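Local coordinates for chloramphenicol acetyltransferase (Aliivibrio fischeri, PDB 6PXA) that binds taurocholic acid and probably transfers an acetyl group from acetyl-CoA to the 3-hydroxyl of chloramphenicol, as a hexapeptide-repeat xenobiotic acetyltransferase, at the interface of chains A and B. Sequence-based numbering; all coordinates share one arbitrary frame. Chains: chain A/B, Chloramphenicol acetyltransferase.

Contact 1 and contact 2 are two patches of one interface between chains A and B, and the centres of their C-alpha atoms lie about 20 Å apart. They share no residue. Chain A gives loop 100-102 to contact 1 and the stretch 51-59 to contact 2. Chain B answers with loop residues 30, 76, 77 and 127, the starts of strands 32-34 and 78-80, and residues 9-11. Three copies form the deposited assembly, in keeping with the trimers of this family. Tyr30, Tyr32, Phe101 and Pro102 of contact 1 and Trp10 and Leu11 of contact 2 also line taurocholic acid pockets, so both patches border ligand sites.

Contact 1: the interface of chains A and B. Residues chain A 100-102; chain B 30, 32, 76-78, 127.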
# COMPACT_ATOMS: atom_id res chain seq x y z
N THR A 100 -2.73 -5.75 24.03
CA THR A 100 -3.47 -4.97 23.05
C THR A 100 -4.78 -5.63 22.62
O THR A 100 -5.50 -5.06 21.79
CB THR A 100 -2.61 -4.69 21.80
OG1 THR A 100 -2.04 -5.91 21.28
CG2 THR A 100 -1.50 -3.67 22.11
N PHE A 101 -5.12 -6.78 23.16
CA PHE A 101 -6.27 -7.53 22.66
C PHE A 101 -7.57 -6.94 23.19
O PHE A 101 -7.67 -6.69 24.39
CB PHE A 101 -6.20 -9.00 23.05
CG PHE A 101 -7.21 -9.87 22.34
CD1 PHE A 101 -6.98 -10.31 21.04
CD2 PHE A 101 -8.40 -10.21 22.96
CE1 PHE A 101 -7.92 -11.10 20.38
CE2 PHE A 101 -9.34 -11.00 22.31
CZ PHE A 101 -9.11 -11.44 21.03
N PRO A 102 -8.58 -6.74 22.34
CA PRO A 102 -9.88 -6.18 22.81
C PRO A 102 -10.84 -7.25 23.34
O PRO A 102 -11.87 -7.56 22.74
CB PRO A 102 -10.40 -5.47 21.56
CG PRO A 102 -9.83 -6.24 20.41
CD PRO A 102 -8.51 -6.85 20.87
N TYR B 30 -8.66 -17.19 20.01
CA TYR B 30 -9.16 -15.82 20.12
C TYR B 30 -8.64 -14.88 19.03
O TYR B 30 -9.29 -13.89 18.72
CB TYR B 30 -8.90 -15.26 21.53
CG TYR B 30 -9.67 -16.05 22.58
CD1 TYR B 30 -11.04 -15.87 22.72
CD2 TYR B 30 -9.05 -16.98 23.40
CE1 TYR B 30 -11.77 -16.59 23.65
CE2 TYR B 30 -9.77 -17.71 24.34
CZ TYR B 30 -11.13 -17.51 24.46
OH TYR B 30 -11.86 -18.23 25.39
N TYR B 32 -8.20 -12.94 15.76
CA TYR B 32 -9.28 -12.57 14.86
C TYR B 32 -8.76 -11.70 13.72
O TYR B 32 -7.75 -11.01 13.85
CB TYR B 32 -10.39 -11.78 15.60
CG TYR B 32 -9.98 -10.37 16.00
CD1 TYR B 32 -9.39 -10.12 17.25
CD2 TYR B 32 -10.17 -9.28 15.15
CE1 TYR B 32 -9.01 -8.85 17.61
CE2 TYR B 32 -9.78 -8.00 15.51
CZ TYR B 32 -9.22 -7.79 16.75
OH TYR B 32 -8.83 -6.52 17.13
N PHE B 76 -4.54 -14.57 20.87
CA PHE B 76 -4.83 -13.20 21.30
C PHE B 76 -4.24 -12.17 20.35
O PHE B 76 -3.82 -11.09 20.78
CB PHE B 76 -4.34 -12.98 22.72
CG PHE B 76 -5.12 -13.75 23.75
CD1 PHE B 76 -6.45 -13.48 23.97
CD2 PHE B 76 -4.53 -14.77 24.48
CE1 PHE B 76 -7.18 -14.19 24.92
CE2 PHE B 76 -5.26 -15.48 25.44
CZ PHE B 76 -6.58 -15.19 25.65
N CYS B 77 -4.18 -12.50 19.06
CA CYS B 77 -3.65 -11.60 18.06
C CYS B 77 -4.78 -10.82 17.42
O CYS B 77 -5.89 -11.32 17.24
CB CYS B 77 -2.86 -12.34 16.99
SG CYS B 77 -1.30 -12.97 17.59
N SER B 78 -4.49 -9.57 17.09
CA SER B 78 -5.44 -8.65 16.47
C SER B 78 -4.90 -8.33 15.10
O SER B 78 -3.85 -7.69 14.99
CB SER B 78 -5.62 -7.38 17.30
OG SER B 78 -6.16 -7.68 18.58
N ASP B 127 -0.37 -12.25 21.43
CA ASP B 127 -0.69 -10.88 21.81
C ASP B 127 -0.04 -9.88 20.84
O ASP B 127 0.56 -8.89 21.25
CB ASP B 127 -0.26 -10.61 23.26
CG ASP B 127 -0.69 -9.21 23.73
OD1 ASP B 127 -1.83 -8.82 23.43
OD2 ASP B 127 0.12 -8.50 24.35
O HOH W 1 0.42 -6.02 20.78
O HOH W 2 -3.74 -8.18 19.99
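A:Phe101 pushes its ring in among B:Phe76, B:Tyr30 and B:Tyr32. This is a subunit-subunit patch of a hexapeptide-repeat acetyltransferase, and Phe101, Pro102, Tyr30 and Tyr32 are also taurocholic acid pocket positions. The two phenylalanine rings meet edge to face, with planes 79° apart and centroids 5.4 Å from each other. The edge belongs to B:Phe76: its CD1 stands 3.9 Å over one face of the A:Phe101 ring, toward the rim. CD of A:Pro102, from the same chain, covers the opposite face. The ring is thus held between its own neighbour and the partner chain. CG of A:Phe101 lies anti to the backbone N (chi1 -169°), which carries the ring toward chain B. O of B:Cys77 lies at the ring edge, in plane. The carbonyls of B:Phe76 and B:Tyr30 approach the rim from the B:Phe76 side. CD1 of A:Phe101 is 3.3 Å from O of B:Phe76, and CZ is 3.4 Å from O of B:Tyr30.

B:Tyr32 slides past A:Phe101 in the opposite direction. CE1 of A:Phe101 lies in the plane of the tyrosine ring, at its edge, 3.6 Å from CD1 of B:Tyr32. The phenol oxygen OH of B:Tyr32 goes on to touch CG of A:Pro102.

The polar part lies beside the aromatic group. The backbone N of A:Thr100 donates to OD1 of B:Asp127 at 3.2 Å. The carboxylate uses its syn lone pair, but the angle at H is 137°, so the bond is bent. The threonine hydroxyl OG1 meets two waters. Water 2 connects it to O of B:Phe76 and to OG of B:Ser78, 2.8 Å from the water. Water 1 connects it to O of B:Asp127.

In the fold, a chain A loop just ahead of helix 105-108 lies against the side of the left-handed parallel beta-helix of chain B.

Contact 2: the interface of chains A and B. Residues chain A 51, 53, 55-56, 59; chain B 9-11.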
# COMPACT_ATOMS: atom_id res chain seq x y z
N LEU A 51 -17.69 6.28 12.80
CA LEU A 51 -19.08 6.04 13.16
C LEU A 51 -19.99 7.03 12.44
O LEU A 51 -19.64 8.19 12.21
CB LEU A 51 -19.26 6.16 14.67
CG LEU A 51 -18.64 5.04 15.49
CD1 LEU A 51 -18.82 5.31 16.98
CD2 LEU A 51 -19.28 3.70 15.12
N ASP A 53 -21.10 6.22 9.32
CA ASP A 53 -20.99 5.86 7.92
C ASP A 53 -22.08 4.85 7.55
O ASP A 53 -22.99 4.57 8.33
CB ASP A 53 -19.59 5.33 7.61
CG ASP A 53 -19.28 3.95 8.27
OD1 ASP A 53 -20.09 3.40 9.05
OD2 ASP A 53 -18.18 3.41 7.99
N PRO A 55 -22.21 1.33 7.08
CA PRO A 55 -22.48 0.12 7.87
C PRO A 55 -22.75 0.37 9.35
O PRO A 55 -23.14 -0.57 10.05
CB PRO A 55 -21.21 -0.72 7.68
CG PRO A 55 -20.15 0.27 7.48
CD PRO A 55 -20.79 1.36 6.66
N THR A 56 -22.53 1.59 9.87
CA THR A 56 -22.77 1.84 11.29
C THR A 56 -23.75 2.99 11.53
O THR A 56 -23.80 3.52 12.64
CB THR A 56 -21.47 2.15 12.04
OG1 THR A 56 -20.91 3.37 11.54
CG2 THR A 56 -20.46 1.01 11.88
N VAL A 59 -26.26 2.09 14.46
CA VAL A 59 -25.75 2.10 15.83
C VAL A 59 -25.41 3.51 16.27
O VAL A 59 -25.58 3.87 17.44
CB VAL A 59 -24.54 1.15 15.96
CG1 VAL A 59 -24.42 0.66 17.39
CG2 VAL A 59 -24.68 -0.03 15.00
N SER B 9 -19.94 -5.22 8.61
CA SER B 9 -19.49 -3.89 9.02
C SER B 9 -18.11 -4.04 9.63
O SER B 9 -17.67 -5.15 9.94
CB SER B 9 -20.46 -3.23 10.02
OG SER B 9 -20.45 -3.91 11.26
N TRP B 10 -17.41 -2.92 9.78
CA TRP B 10 -16.10 -2.98 10.41
C TRP B 10 -16.18 -3.15 11.91
O TRP B 10 -15.13 -3.21 12.57
CB TRP B 10 -15.27 -1.73 10.07
CG TRP B 10 -16.00 -0.43 10.11
CD1 TRP B 10 -16.69 0.17 9.07
CD2 TRP B 10 -16.11 0.47 11.23
NE1 TRP B 10 -17.21 1.38 9.48
CE2 TRP B 10 -16.87 1.59 10.79
CE3 TRP B 10 -15.63 0.45 12.54
CZ2 TRP B 10 -17.18 2.67 11.65
CZ3 TRP B 10 -15.92 1.52 13.38
CH2 TRP B 10 -16.70 2.62 12.92
N LEU B 11 -17.38 -3.21 12.48
CA LEU B 11 -17.54 -3.55 13.88
C LEU B 11 -17.32 -5.03 14.12
O LEU B 11 -17.15 -5.43 15.27
CB LEU B 11 -18.94 -3.16 14.37
CG LEU B 11 -19.43 -1.70 14.23
CD1 LEU B 11 -20.77 -1.52 14.87
CD2 LEU B 11 -18.43 -0.70 14.79
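The indole of B:Trp10 has the methyl CG2 of A:Thr56 on one face, 3.6 Å above the plane and toward the rim. At its edge, in the ring plane, stands the carboxylate carbon CG of A:Asp53. This patch joins two copies of a hexapeptide-repeat transferase of the xenobiotic acetyltransferase type. Trp10 and Leu11 also line a taurocholic acid pocket, and the contact with chain A may help position them. NE1 of B:Trp10 donates to OD2 of A:Asp53 at 2.7 Å. The bond is fairly straight, 159° at H, and uses the syn lone pair of OD2. The carboxylate and indole planes are turned 70° apart.

The other oxygen of A:Asp53 is gripped within chain A. OG1 of A:Thr56 donates to OD1 at 2.6 Å, from above the carboxylate plane. This second-shell bond would help fix the rotation of the acid. With OG1 between the backbone N and carbonyl carbon (chi1 65°), the hydroxyl turns to A:Asp53 and the methyl CG2 to the indole.

From the A:Thr56 side, CD2 of A:Leu51 meets CH2 of B:Trp10 at the benzene end, at 3.6 Å. From that side too, CG of A:Pro55 lies 3.8 Å from CD1 of B:Trp10 at the pyrrole end. CB of A:Pro55 also packs on CB of B:Ser9 at 3.5 Å.

B:Leu11 crosses A:Thr56 obliquely, with CG 3.7 Å from CG2 of the threonine. Its CD1 reaches CG2 of A:Val59, on helix 57-61, tip to tip at 4.2 Å.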